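Local coordinates for putative iron-uptake ABC transport system,periplasmic iron-binding protein (PDB 3E13) that binds ferric iron and probably delivers it, as the periplasmic solute-binding component, to an ABC transporter for iron uptake, at residues E17-K21 with I265-S269; A98-A103 with E272-R276. All coordinates share one frame. Numbering follows the deposited sequence.

Overall arrangement
Two contacts illustrate how distant pieces of one chain are brought together beside a metal site. Their segments alternate along the sequence, 17-21, 98-103, 265-269 and 272-276, and their centres lie about 13 Å apart. Contact 1 packs helix 14-26 against helix 260-268, about 17 Å from the centre of the chain; contact 2 lies deeper, about 9 Å from that centre, where the short, weakly bonded strand 273-274 pairs with the long strand 97-109 of the mixed sheet. Helix 260-268 and strand 273-274 follow each other, and Leu266 joins the two contacts: its CD1 lies 3.9 Å from Thr100 CG2. The helix pair is thereby linked to contact 2, which lies directly beside the ferric ion.

Contact 1 (E17-K21 with I265-S269); sequences EIIKK and ILTDS
Helices 14-26 and 260-268 meet through a small aliphatic cluster of Ile18, Ile265 and Leu266, which joins an early helix of the solute-binding protein fold to one more than 240 residues later. Residues 17-21 belong wholly to the first helix, with Lys21 N bonded to Glu17 O at 2.9 Å; residues 265-268 lie on the second, and Ser269 N reaches Ile265 O at 2.7 Å. The nearest backbones are those of Ile18 and Ile265, 7.9 Å between CA atoms. Both isoleucines adopt the mt rotamer and direct CA-CB toward the partner helix, so that Ile18 CG1 meets Ile265 CG2 at 3.9 Å. Ile18 CD1 extends to 3.8 Å from Leu266 CD2; Leu266, also mt, leaves its backbone sideways, but its end approaches. Leu266 also touches Arg10, and its side chain comes within about 7 Å of that of the iron ligand Tyr12. Ile265 CD1 rests against both long side chains, 3.9 Å from Glu17 CD and 3.9 Å from Lys21 CD. Glu17 is extended, with chi1 and chi2 both t, whereas Lys21 starts mt and then bends, chi3 at 102° and chi4 p; its ammonium forms a salt bridge with Glu261. No hydrogen bond spans the two segments. Cohesion here is therefore apolar, with aliphatic portions of charged side chains extending the isoleucine-leucine cluster toward the surface.

Contact 2 (A98-A103 with E272-R276); sequences AITKRA and EFPIR
Ile275, Phe273 and Glu272 bury the most surface here, and each meets strand 97-109 differently. The short, weakly bonded strand 273-274 adds antiparallel to that strand in the mixed sheet of the solute-binding protein, the segments 136° apart end to end. Its sound pair is Lys101 with Phe273, hydrogen-bonded (CA-CA 5.0 Å): Lys101 N to Phe273 O is 2.9 Å and Phe273 N to Lys101 O is 3.0 Å. Just before it, Ile99 and Thr100 both face Ser236 in a classic beta bulge. Ile275 (mm) points inward, placing CG1 3.3 Å from Ile99 C and CD1 3.6 Å from Ala98 CB. Phe273, chi1 m, shares a sheet face with Lys101; its ring turns an edge to the strand, CD1 4.0 Å from Arg102 CA. Glu272 (mt, chi3 -93°) serves two arginines: OE1 forms a salt bridge with Arg10, while OE2 accepts from Thr100 OG1 at 2.7 Å and from Arg102 NH2 at 2.8 Å, a salt bridge, and NE at 3.1 Å. Arg102 NH2 is also hydrogen-bonded to Tyr12 OH. The carboxylate thus holds the Arg102 guanidinium, by charge and hydrogen bonds, next to this iron ligand.

Contact 1 (E17-K21 with I265-S269)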
# COMPACT_ATOMS: atom_id res chain seq x y z
N GLU A 17 0.56 18.75 -0.51
CA GLU A 17 1.79 19.53 -0.54
C GLU A 17 2.57 19.23 -1.83
O GLU A 17 3.13 20.15 -2.49
CB GLU A 17 2.70 19.28 0.68
CG GLU A 17 4.11 19.88 0.51
CD GLU A 17 5.11 19.76 1.68
OE1 GLU A 17 5.01 18.84 2.50
OE2 GLU A 17 6.03 20.61 1.75
N ILE A 18 2.67 17.94 -2.16
CA ILE A 18 3.43 17.52 -3.34
C ILE A 18 2.83 18.12 -4.60
O ILE A 18 3.53 18.61 -5.46
CB ILE A 18 3.51 15.95 -3.41
CG1 ILE A 18 4.34 15.45 -2.21
CG2 ILE A 18 3.95 15.48 -4.77
CD1 ILE A 18 4.36 13.97 -2.03
N ILE A 19 1.51 18.12 -4.68
CA ILE A 19 0.84 18.60 -5.85
C ILE A 19 1.04 20.11 -5.97
O ILE A 19 1.31 20.60 -7.06
CB ILE A 19 -0.65 18.17 -5.81
CG1 ILE A 19 -0.76 16.65 -6.14
CG2 ILE A 19 -1.46 19.04 -6.77
CD1 ILE A 19 -2.06 16.04 -5.70
N LYS A 20 0.97 20.83 -4.87
CA LYS A 20 1.20 22.28 -4.86
C LYS A 20 2.59 22.59 -5.34
O LYS A 20 2.79 23.49 -6.19
CB LYS A 20 1.03 22.83 -3.45
CG LYS A 20 -0.38 23.11 -3.05
CD LYS A 20 -0.39 24.10 -1.86
CE LYS A 20 -1.26 23.61 -0.71
NZ LYS A 20 -1.51 24.72 0.25
N LYS A 21 3.55 21.79 -4.90
CA LYS A 21 4.90 21.98 -5.38
C LYS A 21 5.03 21.76 -6.88
O LYS A 21 5.76 22.49 -7.53
CB LYS A 21 5.87 21.13 -4.61
CG LYS A 21 6.05 21.64 -3.20
CD LYS A 21 6.88 20.70 -2.41
CE LYS A 21 8.25 21.19 -2.28
NZ LYS A 21 8.37 22.53 -1.55
N ILE A 265 9.96 14.10 0.94
CA ILE A 265 8.68 14.38 1.59
C ILE A 265 7.92 13.09 1.86
O ILE A 265 7.28 12.92 2.89
CB ILE A 265 7.86 15.33 0.73
CG1 ILE A 265 8.52 16.73 0.71
CG2 ILE A 265 6.36 15.34 1.17
CD1 ILE A 265 7.80 17.66 -0.20
N LEU A 266 7.97 12.16 0.92
CA LEU A 266 7.24 10.91 1.09
C LEU A 266 7.71 10.14 2.32
O LEU A 266 6.89 9.51 2.98
CB LEU A 266 7.33 10.08 -0.17
CG LEU A 266 6.48 10.61 -1.36
CD1 LEU A 266 6.97 10.06 -2.68
CD2 LEU A 266 5.03 10.31 -1.16
N THR A 267 9.01 10.20 2.64
CA THR A 267 9.45 9.55 3.88
C THR A 267 9.34 10.47 5.11
O THR A 267 8.97 10.00 6.20
CB THR A 267 10.85 8.92 3.69
OG1 THR A 267 11.17 8.10 4.81
CG2 THR A 267 11.98 9.95 3.61
N ASP A 268 9.59 11.76 4.95
CA ASP A 268 9.56 12.68 6.07
C ASP A 268 8.16 13.04 6.56
O ASP A 268 7.96 13.25 7.78
CB ASP A 268 10.31 13.95 5.76
CG ASP A 268 11.82 13.78 5.84
OD1 ASP A 268 12.41 12.65 5.98
OD2 ASP A 268 12.51 14.81 5.70
N SER A 269 7.23 13.18 5.62
CA SER A 269 5.89 13.62 5.90
C SER A 269 4.83 12.50 5.83
O SER A 269 3.80 12.63 6.47
CB SER A 269 5.49 14.78 4.98
OG SER A 269 6.32 15.92 5.29

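Contact 2 (A98-A103 with E272-R276)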
# COMPACT_ATOMS: atom_id res chain seq x y z
N ALA A 98 6.65 2.30 -9.43
CA ALA A 98 6.48 2.52 -7.99
C ALA A 98 6.99 3.93 -7.65
O ALA A 98 8.03 4.40 -8.22
CB ALA A 98 7.27 1.53 -7.19
N ILE A 99 6.32 4.57 -6.72
CA ILE A 99 6.77 5.85 -6.12
C ILE A 99 7.22 5.67 -4.66
O ILE A 99 8.00 6.49 -4.17
CB ILE A 99 5.73 6.97 -6.25
CG1 ILE A 99 4.43 6.66 -5.52
CG2 ILE A 99 5.45 7.21 -7.69
CD1 ILE A 99 3.55 7.89 -5.33
N THR A 100 6.74 4.65 -3.97
CA THR A 100 7.17 4.30 -2.61
C THR A 100 7.05 2.81 -2.39
O THR A 100 6.34 2.11 -3.12
CB THR A 100 6.32 4.96 -1.51
OG1 THR A 100 4.99 4.44 -1.57
CG2 THR A 100 6.20 6.41 -1.62
N LYS A 101 7.69 2.33 -1.31
CA LYS A 101 7.45 1.04 -0.75
C LYS A 101 6.83 1.19 0.64
O LYS A 101 7.02 2.19 1.35
CB LYS A 101 8.76 0.20 -0.60
CG LYS A 101 9.34 -0.23 -1.92
CD LYS A 101 10.87 -0.52 -1.81
CE LYS A 101 11.14 -1.83 -1.11
NZ LYS A 101 12.65 -2.03 -0.86
N ARG A 102 6.09 0.17 1.03
CA ARG A 102 5.51 0.05 2.38
C ARG A 102 5.46 -1.43 2.77
O ARG A 102 5.45 -2.27 1.93
CB ARG A 102 4.11 0.71 2.42
CG ARG A 102 3.14 0.18 1.35
CD ARG A 102 3.07 1.07 0.06
NE ARG A 102 2.61 2.41 0.35
CZ ARG A 102 1.37 2.79 0.68
NH1 ARG A 102 0.40 1.91 0.78
NH2 ARG A 102 1.09 4.07 0.87
N ALA A 103 5.47 -1.73 4.06
CA ALA A 103 5.47 -3.09 4.54
C ALA A 103 4.19 -3.34 5.36
O ALA A 103 3.81 -2.48 6.15
CB ALA A 103 6.71 -3.33 5.40
N GLU A 272 6.68 6.73 4.51
CA GLU A 272 6.86 5.61 3.59
C GLU A 272 8.33 5.41 3.32
O GLU A 272 9.17 6.24 3.71
CB GLU A 272 6.10 5.83 2.30
CG GLU A 272 4.59 5.96 2.49
CD GLU A 272 3.86 6.32 1.21
OE1 GLU A 272 3.66 7.53 0.98
OE2 GLU A 272 3.51 5.39 0.47
N PHE A 273 8.67 4.29 2.69
CA PHE A 273 10.06 4.04 2.23
C PHE A 273 10.22 4.61 0.84
O PHE A 273 9.45 4.29 -0.08
CB PHE A 273 10.38 2.54 2.22
CG PHE A 273 10.22 1.85 3.55
CD1 PHE A 273 9.21 0.94 3.73
CD2 PHE A 273 11.13 2.04 4.57
CE1 PHE A 273 9.06 0.30 4.99
CE2 PHE A 273 10.97 1.41 5.81
CZ PHE A 273 9.95 0.54 5.98
N PRO A 274 11.25 5.43 0.60
CA PRO A 274 11.52 5.92 -0.76
C PRO A 274 11.89 4.81 -1.72
O PRO A 274 12.48 3.79 -1.32
CB PRO A 274 12.74 6.82 -0.59
CG PRO A 274 13.41 6.29 0.65
CD PRO A 274 12.29 5.85 1.56
N ILE A 275 11.63 5.04 -3.00
CA ILE A 275 12.16 4.16 -4.04
C ILE A 275 13.62 4.49 -4.31
O ILE A 275 14.42 3.58 -4.49
CB ILE A 275 11.32 4.31 -5.31
CG1 ILE A 275 9.93 3.81 -5.01
CG2 ILE A 275 11.96 3.58 -6.50
CD1 ILE A 275 9.78 2.36 -4.73
N ARG A 276 13.97 5.75 -4.32
CA ARG A 276 15.35 6.13 -4.62
C ARG A 276 16.26 5.63 -3.54
O ARG A 276 15.92 5.70 -2.34
CB ARG A 276 15.50 7.64 -4.69
CG ARG A 276 14.80 8.36 -5.77
CD ARG A 276 15.02 9.85 -5.71
NE ARG A 276 16.42 10.20 -6.00
CZ ARG A 276 16.85 10.89 -7.06
NH1 ARG A 276 16.02 11.33 -8.00
NH2 ARG A 276 18.17 11.15 -7.16